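Local coordinates for protein FACT complex subunit SPT16 (Ashbya gossypii, PDB 6A8M) that probably acts, as part of the FACT complex, as a histone chaperone that reorganises nucleosomes during transcription, replication and repair, this chain being its N-terminal peptidase-like region, at residues A[215-226]-A[254-265]; A[361-369]-A[376-384]. All blocks are in the same frame, centred on the assembly; numbering follows the deposited sequence.

Overall arrangement
From the N terminus the chain first builds a lobe around the mixed sheet that includes strand 32-37, then enters the M24 metallopeptidase-like region through the long helix 179-208. Interaction 1 follows: the 27 residues after 226 loop out, with two short helices, and return so that 254-265 packs along helix 215-224 and joins the sheet containing strand 285-295. Interaction 2 opens only after this contact has closed, when strand 364-368 turns back through a six-residue connection onto 379-381, at one margin of a separate, antiparallel sheet. The two contacts are in series, neither nested nor crossed, with centres 24 Å apart and nearest atoms about 7 Å apart.

Interaction 1. Residues A[215-226]-A[254-265]; sequences DAKLSDNVENEI and LDWAYSPIIQSG
Helix 215-224 packs on strand 261-263 with their axes 7.4 Å apart and their directions at 150°, and Asp215 and Ser264 join one end of the pair. The carboxylate of Asp215 grips Ser264 twice: OD1 accepts from the hydroxyl OG (2.7 Å) on its syn lone pair, while OD2 takes the backbone N of Ser264 (2.8 Å) from above the carboxylate plane. An alanine in place of Asp215 would probably leave both the amide and the hydroxyl of Ser264 without their carboxylate acceptor and open a gap beside the strand end.

Further along, Ile262 pushes CD1 against CG of Leu218 (3.5 Å), the two side chains crossing at about a right angle. One water joins Ser219 OG, Glu223 OE2 and the carbonyl O of Pro260. Glu223, its CG anti to the backbone N (chi1 -176°) and its chain extended, reaches over Pro260 to accept a hydrogen bond from Ser259 OG on OE1 (2.6 Å), on the syn side. Its backbone O receives the indole N-H of Trp256 (NE1 to O 2.8 Å), in the ring plane and on a carbonyl lone pair, which, with the packing on both faces, probably holds the indole in this rotation. Ile226 CD1 sits over one face in a CH-pi contact, 4.0 Å from the centroid of the five-membered ring, and Pro260 CG lies against the opposite face.

Phe195 of helix 179-208 meets the Trp256 ring edge-to-face and also touches Ile226, and Leu218 rests on Leu203 of that helix. Ser276 bonds to the Ser219 hydroxyl. Strands 254-256 and 261-263 both pair antiparallel with strand 285-295, whose Ile293 contacts Ile226 and Leu254, tying helix 215-224 to this sheet of the pita-bread fold of the M24 family.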
loop_
_atom_site.group_PDB
_atom_site.type_symbol
_atom_site.label_atom_id
_atom_site.label_comp_id
_atom_site.label_asym_id
_atom_site.label_seq_id
_atom_site.Cartn_x
_atom_site.Cartn_y
_atom_site.Cartn_z
ATOM N N ASP A 215 -8.871 6.053 -23.295
ATOM C CA ASP A 215 -8.696 6.199 -21.858
ATOM C C ASP A 215 -7.243 5.953 -21.447
ATOM O O ASP A 215 -6.690 6.679 -20.611
ATOM C CB ASP A 215 -9.612 5.215 -21.126
ATOM C CG ASP A 215 -11.073 5.596 -21.210
ATOM O OD1 ASP A 215 -11.387 6.729 -21.618
ATOM O OD2 ASP A 215 -11.902 4.723 -20.888
ATOM N N ALA A 216 -6.609 4.935 -22.034
ATOM C CA ALA A 216 -5.260 4.559 -21.623
ATOM C C ALA A 216 -4.228 5.592 -22.072
ATOM O O ALA A 216 -3.263 5.865 -21.350
ATOM C CB ALA A 216 -4.922 3.167 -22.167
ATOM N N LYS A 217 -4.419 6.193 -23.242
ATOM C CA LYS A 217 -3.520 7.267 -23.670
ATOM C C LYS A 217 -3.636 8.479 -22.752
ATOM O O LYS A 217 -2.622 9.082 -22.366
ATOM C CB LYS A 217 -3.837 7.664 -25.109
ATOM C CG LYS A 217 -2.978 8.793 -25.649
ATOM C CD LYS A 217 -1.509 8.429 -25.590
ATOM C CE LYS A 217 -0.660 9.573 -26.121
ATOM N NZ LYS A 217 0.773 9.379 -25.817
ATOM N N LEU A 218 -4.866 8.842 -22.381
ATOM C CA LEU A 218 -5.064 9.959 -21.468
ATOM C C LEU A 218 -4.426 9.688 -20.108
ATOM O O LEU A 218 -3.763 10.568 -19.547
ATOM C CB LEU A 218 -6.560 10.232 -21.323
ATOM C CG LEU A 218 -6.974 11.373 -20.403
ATOM C CD1 LEU A 218 -6.383 12.685 -20.897
ATOM C CD2 LEU A 218 -8.497 11.450 -20.333
ATOM N N SER A 219 -4.616 8.488 -19.548
ATOM C CA SER A 219 -4.031 8.244 -18.233
ATOM C C SER A 219 -2.518 8.173 -18.331
ATOM O O SER A 219 -1.821 8.559 -17.390
ATOM C CB SER A 219 -4.594 6.971 -17.587
ATOM O OG SER A 219 -4.180 5.787 -18.256
ATOM N N ASP A 220 -1.995 7.713 -19.479
ATOM C CA ASP A 220 -0.548 7.710 -19.652
ATOM C C ASP A 220 -0.007 9.134 -19.659
ATOM O O ASP A 220 1.077 9.400 -19.126
ATOM C CB ASP A 220 -0.180 6.981 -20.948
ATOM C CG ASP A 220 1.318 6.933 -21.191
ATOM O OD1 ASP A 220 1.989 6.126 -20.540
ATOM O OD2 ASP A 220 1.818 7.688 -22.046
ATOM N N ASN A 221 -0.742 10.067 -20.280
ATOM C CA ASN A 221 -0.302 11.459 -20.289
ATOM C C ASN A 221 -0.123 11.980 -18.868
ATOM O O ASN A 221 0.904 12.587 -18.532
ATOM C CB ASN A 221 -1.316 12.322 -21.038
ATOM C CG ASN A 221 -1.320 12.062 -22.530
ATOM O OD1 ASN A 221 -0.462 11.351 -23.046
ATOM N ND2 ASN A 221 -2.279 12.654 -23.231
ATOM N N VAL A 222 -1.132 11.758 -18.027
ATOM C CA VAL A 222 -1.069 12.154 -16.622
ATOM C C VAL A 222 0.081 11.452 -15.918
ATOM O O VAL A 222 0.847 12.080 -15.177
ATOM C CB VAL A 222 -2.406 11.853 -15.931
ATOM C CG1 VAL A 222 -2.273 12.050 -14.431
ATOM C CG2 VAL A 222 -3.501 12.727 -16.513
ATOM N N GLU A 223 0.209 10.133 -16.134
ATOM C CA GLU A 223 1.243 9.341 -15.473
ATOM C C GLU A 223 2.638 9.920 -15.707
ATOM O O GLU A 223 3.466 9.961 -14.791
ATOM C CB GLU A 223 1.149 7.875 -15.945
ATOM C CG GLU A 223 2.106 6.926 -15.258
ATOM C CD GLU A 223 1.767 5.461 -15.516
ATOM O OE1 GLU A 223 2.479 4.564 -15.002
ATOM O OE2 GLU A 223 0.792 5.208 -16.248
ATOM N N ASN A 224 2.921 10.375 -16.919
ATOM C CA ASN A 224 4.252 10.871 -17.222
ATOM C C ASN A 224 4.517 12.249 -16.632
ATOM O O ASN A 224 5.673 12.685 -16.614
ATOM C CB ASN A 224 4.450 10.887 -18.740
ATOM C CG ASN A 224 4.460 9.471 -19.328
ATOM O OD1 ASN A 224 3.631 9.117 -20.171
ATOM N ND2 ASN A 224 5.405 8.666 -18.883
ATOM N N GLU A 225 3.481 12.926 -16.128
ATOM C CA GLU A 225 3.684 14.232 -15.510
ATOM C C GLU A 225 4.563 14.153 -14.266
ATOM O O GLU A 225 5.210 15.148 -13.920
ATOM C CB GLU A 225 2.328 14.853 -15.157
ATOM C CG GLU A 225 1.459 15.163 -16.366
ATOM C CD GLU A 225 1.857 16.454 -17.036
ATOM O OE1 GLU A 225 2.132 17.427 -16.308
ATOM O OE2 GLU A 225 1.904 16.494 -18.286
ATOM N N ILE A 226 4.617 12.997 -13.600
ATOM C CA ILE A 226 5.400 12.878 -12.368
ATOM C C ILE A 226 6.885 12.981 -12.647
ATOM O O ILE A 226 7.670 13.223 -11.727
ATOM C CB ILE A 226 5.093 11.555 -11.640
ATOM C CG1 ILE A 226 5.463 11.638 -10.139
ATOM C CG2 ILE A 226 5.795 10.393 -12.317
ATOM C CD1 ILE A 226 4.805 10.550 -9.311
ATOM N N LEU A 254 9.067 10.701 -4.281
ATOM C CA LEU A 254 7.688 10.675 -4.763
ATOM C C LEU A 254 7.607 9.770 -5.991
ATOM O O LEU A 254 8.445 9.875 -6.896
ATOM C CB LEU A 254 7.209 12.088 -5.104
ATOM C CG LEU A 254 5.699 12.216 -5.262
ATOM C CD1 LEU A 254 5.057 12.402 -3.903
ATOM C CD2 LEU A 254 5.354 13.373 -6.203
ATOM N N ASP A 255 6.609 8.881 -6.016
ATOM C CA ASP A 255 6.416 7.978 -7.149
ATOM C C ASP A 255 4.926 7.635 -7.253
ATOM O O ASP A 255 4.123 7.993 -6.393
ATOM C CB ASP A 255 7.292 6.719 -6.980
ATOM C CG ASP A 255 7.514 5.950 -8.287
ATOM O OD1 ASP A 255 7.042 6.384 -9.356
ATOM O OD2 ASP A 255 8.192 4.899 -8.221
ATOM N N TRP A 256 4.553 6.927 -8.307
ATOM C CA TRP A 256 3.205 6.377 -8.390
ATOM C C TRP A 256 3.085 5.111 -7.547
ATOM O O TRP A 256 4.008 4.297 -7.494
ATOM C CB TRP A 256 2.847 6.032 -9.838
ATOM C CG TRP A 256 2.621 7.216 -10.707
ATOM C CD1 TRP A 256 3.425 7.663 -11.720
ATOM C CD2 TRP A 256 1.514 8.124 -10.643
ATOM N NE1 TRP A 256 2.877 8.778 -12.297
ATOM C CE2 TRP A 256 1.714 9.094 -11.648
ATOM C CE3 TRP A 256 0.378 8.215 -9.834
ATOM C CZ2 TRP A 256 0.821 10.138 -11.869
ATOM C CZ3 TRP A 256 -0.504 9.258 -10.049
ATOM C CH2 TRP A 256 -0.288 10.199 -11.066
ATOM N N ALA A 257 1.915 4.927 -6.915
ATOM C CA ALA A 257 1.616 3.638 -6.295
ATOM C C ALA A 257 1.161 2.602 -7.314
ATOM O O ALA A 257 1.300 1.388 -7.077
ATOM C CB ALA A 257 0.543 3.797 -5.216
ATOM N N TYR A 258 0.601 3.065 -8.424
ATOM C CA TYR A 258 0.124 2.244 -9.530
ATOM C C TYR A 258 -0.090 3.202 -10.697
ATOM O O TYR A 258 -0.120 4.424 -10.522
ATOM C CB TYR A 258 -1.175 1.478 -9.172
ATOM C CG TYR A 258 -2.338 2.366 -8.816
ATOM C CD1 TYR A 258 -2.528 2.821 -7.507
ATOM C CD2 TYR A 258 -3.250 2.770 -9.787
ATOM C CE1 TYR A 258 -3.595 3.652 -7.196
ATOM C CE2 TYR A 258 -4.317 3.585 -9.483
ATOM C CZ TYR A 258 -4.484 4.027 -8.181
ATOM O OH TYR A 258 -5.537 4.860 -7.892
ATOM N N SER A 259 -0.235 2.643 -11.888
ATOM C CA SER A 259 -0.503 3.470 -13.057
ATOM C C SER A 259 -1.912 4.049 -12.965
ATOM O O SER A 259 -2.860 3.308 -12.692
ATOM C CB SER A 259 -0.357 2.654 -14.346
ATOM O OG SER A 259 1.008 2.400 -14.653
ATOM N N PRO A 260 -2.085 5.353 -13.181
ATOM C CA PRO A 260 -3.417 5.963 -13.078
ATOM C C PRO A 260 -4.430 5.270 -13.978
ATOM O O PRO A 260 -4.105 4.818 -15.069
ATOM C CB PRO A 260 -3.185 7.405 -13.536
ATOM C CG PRO A 260 -1.719 7.664 -13.259
ATOM C CD PRO A 260 -1.020 6.334 -13.458
ATOM N N ILE A 261 -5.672 5.205 -13.502
ATOM C CA ILE A 261 -6.735 4.465 -14.163
ATOM C C ILE A 261 -7.805 5.459 -14.588
ATOM O O ILE A 261 -8.337 6.197 -13.747
ATOM C CB ILE A 261 -7.354 3.402 -13.243
ATOM C CG1 ILE A 261 -6.296 2.382 -12.788
ATOM C CG2 ILE A 261 -8.523 2.711 -13.957
ATOM C CD1 ILE A 261 -6.748 1.486 -11.624
ATOM N N ILE A 262 -8.130 5.466 -15.876
ATOM C CA ILE A 262 -9.283 6.174 -16.416
ATOM C C ILE A 262 -10.155 5.159 -17.153
ATOM O O ILE A 262 -9.641 4.330 -17.915
ATOM C CB ILE A 262 -8.861 7.322 -17.353
ATOM C CG1 ILE A 262 -8.017 8.346 -16.575
ATOM C CG2 ILE A 262 -10.069 8.016 -18.022
ATOM C CD1 ILE A 262 -7.440 9.421 -17.485
ATOM N N GLN A 263 -11.459 5.194 -16.881
ATOM C CA GLN A 263 -12.447 4.370 -17.583
ATOM C C GLN A 263 -13.642 5.262 -17.878
ATOM O O GLN A 263 -14.371 5.648 -16.958
ATOM C CB GLN A 263 -12.873 3.155 -16.746
ATOM C CG GLN A 263 -11.734 2.212 -16.424
ATOM C CD GLN A 263 -12.160 1.088 -15.512
ATOM O OE1 GLN A 263 -13.308 1.041 -15.052
ATOM N NE2 GLN A 263 -11.241 0.181 -15.232
ATOM N N SER A 264 -13.851 5.591 -19.149
ATOM C CA SER A 264 -14.938 6.485 -19.517
ATOM C C SER A 264 -16.167 5.756 -20.055
ATOM O O SER A 264 -17.146 6.423 -20.405
ATOM C CB SER A 264 -14.455 7.497 -20.553
ATOM O OG SER A 264 -14.083 6.817 -21.731
ATOM N N GLY A 265 -16.148 4.423 -20.131
ATOM C CA GLY A 265 -17.285 3.694 -20.640
ATOM C C GLY A 265 -17.248 3.417 -22.134
ATOM O O GLY A 265 -16.395 3.933 -22.875
HETATM O O HOH W 1 -13.665 4.139 -22.811
HETATM O O HOH W 2 -14.199 2.301 -20.529
HETATM O O HOH W 3 -1.878 5.274 -16.774
#

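Interaction 2. Residues A[361-369]-A[376-384]; sequences FTKNVGSLM and SQFVLNNKN
Strand 364-368 and the short, weakly bonded strand 379-381 form an antiparallel beta hairpin, opened by a bond from Val365 N to Leu380 O (2.8 Å). Leu380 N returns a nearly straight one to Gly366 O (2.8 Å, N-H...O angle 176°). Leu368 N then bonds to Phe378 O (3.0 Å). Ser367 and Val379 stand between the last two as a non-hydrogen-bonded pair. Leu380 therefore uses both its N-H and its carbonyl across the hairpin, although its backbone is pinched into an inverse gamma turn.

On the face of Ser367 and Val379, the Val379 methyl CG1 lies against CB of Asn364 (3.6 Å). Separately, Val365 CG2 presses on CB of Leu380 (3.6 Å), the two side chains at about a right angle. Toward the connection, Leu368 and Phe378 pack, CD2 of the leucine touching CD2 of the ring at 3.5 Å, while Leu368 CD1 lies over one ring face. Phe378 CG is anti to the backbone N (chi1 -157°), which swings the ring toward Leu368.

Two asparagines shape the chain at the end of the hairpin away from the connection. Asn364 OD1 accepts the Gly366 N-H in the carbonyl plane, an Asx turn, and also binds Arg374 in the connection. On the partner strand, Asn381 OD1 receives the N-H of Asn384 (3.1 Å) in an Asx motif. A water bridges Lys363 O and Asn382 N where the strands part.

Strand 379-381 is the outermost within this chain of a five-strand antiparallel sheet, and strand 364-368 separates it from strand 394-405, bonding through Val365 to Ser398 and through Ser367 to Asn396. Phe395 of that strand meets the Phe378 ring edge-to-face and Ile397 touches Leu380, while Pro339 packs on Phe378, joining the hairpin to helix 339-353.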
loop_
_atom_site.group_PDB
_atom_site.type_symbol
_atom_site.label_atom_id
_atom_site.label_comp_id
_atom_site.label_asym_id
_atom_site.label_seq_id
_atom_site.Cartn_x
_atom_site.Cartn_y
_atom_site.Cartn_z
ATOM N N PHE A 361 -22.954 -3.022 -6.413
ATOM C CA PHE A 361 -21.970 -2.569 -5.432
ATOM C C PHE A 361 -20.754 -3.491 -5.425
ATOM O O PHE A 361 -20.890 -4.724 -5.488
ATOM C CB PHE A 361 -22.637 -2.574 -4.057
ATOM C CG PHE A 361 -21.844 -1.935 -2.950
ATOM C CD1 PHE A 361 -21.231 -0.695 -3.112
ATOM C CD2 PHE A 361 -21.814 -2.539 -1.695
ATOM C CE1 PHE A 361 -20.554 -0.092 -2.028
ATOM C CE2 PHE A 361 -21.129 -1.957 -0.632
ATOM C CZ PHE A 361 -20.517 -0.732 -0.793
ATOM N N THR A 362 -19.565 -2.874 -5.368
ATOM C CA THR A 362 -18.323 -3.587 -5.118
ATOM C C THR A 362 -18.469 -4.478 -3.887
ATOM O O THR A 362 -19.195 -4.143 -2.948
ATOM C CB THR A 362 -17.178 -2.562 -4.943
ATOM O OG1 THR A 362 -17.521 -1.552 -3.964
ATOM C CG2 THR A 362 -16.911 -1.841 -6.265
ATOM N N LYS A 363 -17.827 -5.641 -3.910
ATOM C CA LYS A 363 -17.919 -6.559 -2.778
ATOM C C LYS A 363 -16.943 -6.222 -1.643
ATOM O O LYS A 363 -16.761 -7.020 -0.710
ATOM C CB LYS A 363 -17.724 -7.998 -3.269
ATOM C CG LYS A 363 -18.848 -8.465 -4.196
ATOM C CD LYS A 363 -20.202 -8.430 -3.457
ATOM C CE LYS A 363 -21.353 -9.070 -4.271
ATOM N NZ LYS A 363 -22.667 -8.855 -3.581
ATOM N N ASN A 364 -16.298 -5.066 -1.712
ATOM C CA ASN A 364 -15.515 -4.569 -0.589
ATOM C C ASN A 364 -15.536 -3.056 -0.663
ATOM O O ASN A 364 -15.837 -2.478 -1.714
ATOM C CB ASN A 364 -14.075 -5.099 -0.633
ATOM C CG ASN A 364 -13.282 -4.525 -1.805
ATOM O OD1 ASN A 364 -12.669 -3.466 -1.697
ATOM N ND2 ASN A 364 -13.312 -5.218 -2.936
ATOM N N VAL A 365 -15.204 -2.397 0.451
ATOM C CA VAL A 365 -15.105 -0.938 0.408
ATOM C C VAL A 365 -13.676 -0.478 0.682
ATOM O O VAL A 365 -13.450 0.627 1.175
ATOM C CB VAL A 365 -16.121 -0.258 1.355
ATOM C CG1 VAL A 365 -17.551 -0.513 0.834
ATOM C CG2 VAL A 365 -15.975 -0.704 2.820
ATOM N N GLY A 366 -12.706 -1.281 0.276
ATOM C CA GLY A 366 -11.336 -0.821 0.314
ATOM C C GLY A 366 -10.467 -1.694 1.183
ATOM O O GLY A 366 -10.771 -2.877 1.405
ATOM N N SER A 367 -9.371 -1.141 1.681
ATOM C CA SER A 367 -8.478 -1.946 2.502
ATOM C C SER A 367 -7.629 -1.047 3.382
ATOM O O SER A 367 -7.547 0.164 3.180
ATOM C CB SER A 367 -7.562 -2.809 1.637
ATOM O OG SER A 367 -6.522 -2.022 1.088
ATOM N N LEU A 368 -6.992 -1.673 4.374
ATOM C CA LEU A 368 -5.826 -1.060 4.993
ATOM C C LEU A 368 -4.788 -0.739 3.921
ATOM O O LEU A 368 -4.618 -1.492 2.956
ATOM C CB LEU A 368 -5.255 -2.014 6.048
ATOM C CG LEU A 368 -4.441 -1.509 7.231
ATOM C CD1 LEU A 368 -5.227 -0.571 8.131
ATOM C CD2 LEU A 368 -3.977 -2.752 8.026
ATOM N N MET A 369 -4.082 0.380 4.103
ATOM C CA MET A 369 -3.090 0.856 3.145
ATOM C C MET A 369 -1.907 1.429 3.918
ATOM O O MET A 369 -2.063 1.904 5.044
ATOM C CB MET A 369 -3.712 1.917 2.205
ATOM C CG MET A 369 -2.795 2.489 1.118
ATOM S SD MET A 369 -3.755 3.487 -0.030
ATOM C CE MET A 369 -4.453 4.669 1.123
ATOM N N SER A 376 -4.173 -7.319 1.607
ATOM C CA SER A 376 -5.189 -8.332 1.372
ATOM C C SER A 376 -5.621 -9.048 2.635
ATOM O O SER A 376 -6.633 -9.751 2.606
ATOM C CB SER A 376 -4.668 -9.351 0.369
ATOM O OG SER A 376 -4.400 -8.685 -0.853
ATOM N N GLN A 377 -4.862 -8.909 3.719
ATOM C CA GLN A 377 -5.235 -9.426 5.024
ATOM C C GLN A 377 -6.223 -8.526 5.747
ATOM O O GLN A 377 -6.674 -8.886 6.832
ATOM C CB GLN A 377 -3.991 -9.575 5.905
ATOM C CG GLN A 377 -2.872 -10.393 5.298
ATOM C CD GLN A 377 -3.275 -11.830 5.114
ATOM O OE1 GLN A 377 -3.895 -12.429 5.998
ATOM N NE2 GLN A 377 -2.939 -12.397 3.961
ATOM N N PHE A 378 -6.527 -7.355 5.204
ATOM C CA PHE A 378 -7.415 -6.404 5.879
ATOM C C PHE A 378 -8.216 -5.686 4.797
ATOM O O PHE A 378 -8.165 -4.474 4.649
ATOM C CB PHE A 378 -6.600 -5.455 6.758
ATOM C CG PHE A 378 -7.373 -4.805 7.887
ATOM C CD1 PHE A 378 -8.670 -4.331 7.707
ATOM C CD2 PHE A 378 -6.776 -4.630 9.126
ATOM C CE1 PHE A 378 -9.375 -3.709 8.755
ATOM C CE2 PHE A 378 -7.463 -4.029 10.182
ATOM C CZ PHE A 378 -8.764 -3.572 10.010
ATOM N N VAL A 379 -8.952 -6.472 3.985
ATOM C CA VAL A 379 -9.890 -5.943 3.003
ATOM C C VAL A 379 -11.228 -5.713 3.688
ATOM O O VAL A 379 -11.666 -6.526 4.516
ATOM C CB VAL A 379 -10.028 -6.901 1.803
ATOM C CG1 VAL A 379 -11.100 -6.433 0.866
ATOM C CG2 VAL A 379 -8.692 -6.978 1.022
ATOM N N LEU A 380 -11.893 -4.603 3.341
ATOM C CA LEU A 380 -13.151 -4.246 3.990
ATOM C C LEU A 380 -14.292 -4.938 3.254
ATOM O O LEU A 380 -15.006 -4.343 2.447
ATOM C CB LEU A 380 -13.316 -2.731 4.026
ATOM C CG LEU A 380 -12.180 -1.988 4.738
ATOM C CD1 LEU A 380 -12.392 -0.463 4.680
ATOM C CD2 LEU A 380 -12.070 -2.452 6.187
ATOM N N ASN A 381 -14.447 -6.238 3.533
ATOM C CA ASN A 381 -15.478 -7.054 2.907
ATOM C C ASN A 381 -16.222 -7.843 3.979
ATOM O O ASN A 381 -15.880 -7.791 5.172
ATOM C CB ASN A 381 -14.858 -7.979 1.854
ATOM C CG ASN A 381 -13.833 -8.938 2.438
ATOM O OD1 ASN A 381 -13.875 -9.291 3.616
ATOM N ND2 ASN A 381 -12.913 -9.395 1.595
ATOM N N ASN A 382 -17.232 -8.612 3.549
ATOM C CA ASN A 382 -18.052 -9.370 4.493
ATOM C C ASN A 382 -17.298 -10.545 5.112
ATOM O O ASN A 382 -17.675 -11.024 6.194
ATOM C CB ASN A 382 -19.334 -9.865 3.792
ATOM C CG ASN A 382 -20.097 -10.913 4.612
ATOM O OD1 ASN A 382 -19.823 -12.115 4.509
ATOM N ND2 ASN A 382 -21.065 -10.466 5.416
ATOM N N LYS A 383 -16.243 -11.020 4.465
ATOM C CA LYS A 383 -15.616 -12.258 4.897
ATOM C C LYS A 383 -14.739 -12.065 6.129
ATOM O O LYS A 383 -14.672 -12.960 6.982
ATOM C CB LYS A 383 -14.794 -12.844 3.744
ATOM N N ASN A 384 -14.096 -10.912 6.260
ATOM C CA ASN A 384 -13.074 -10.723 7.290
ATOM C C ASN A 384 -13.764 -10.246 8.572
ATOM O O ASN A 384 -14.150 -9.079 8.679
ATOM C CB ASN A 384 -12.009 -9.741 6.801
ATOM C CG ASN A 384 -10.807 -9.656 7.748
ATOM O OD1 ASN A 384 -10.952 -9.811 8.962
ATOM N ND2 ASN A 384 -9.626 -9.430 7.191
HETATM O O HOH W 4 -18.048 -8.858 0.748
#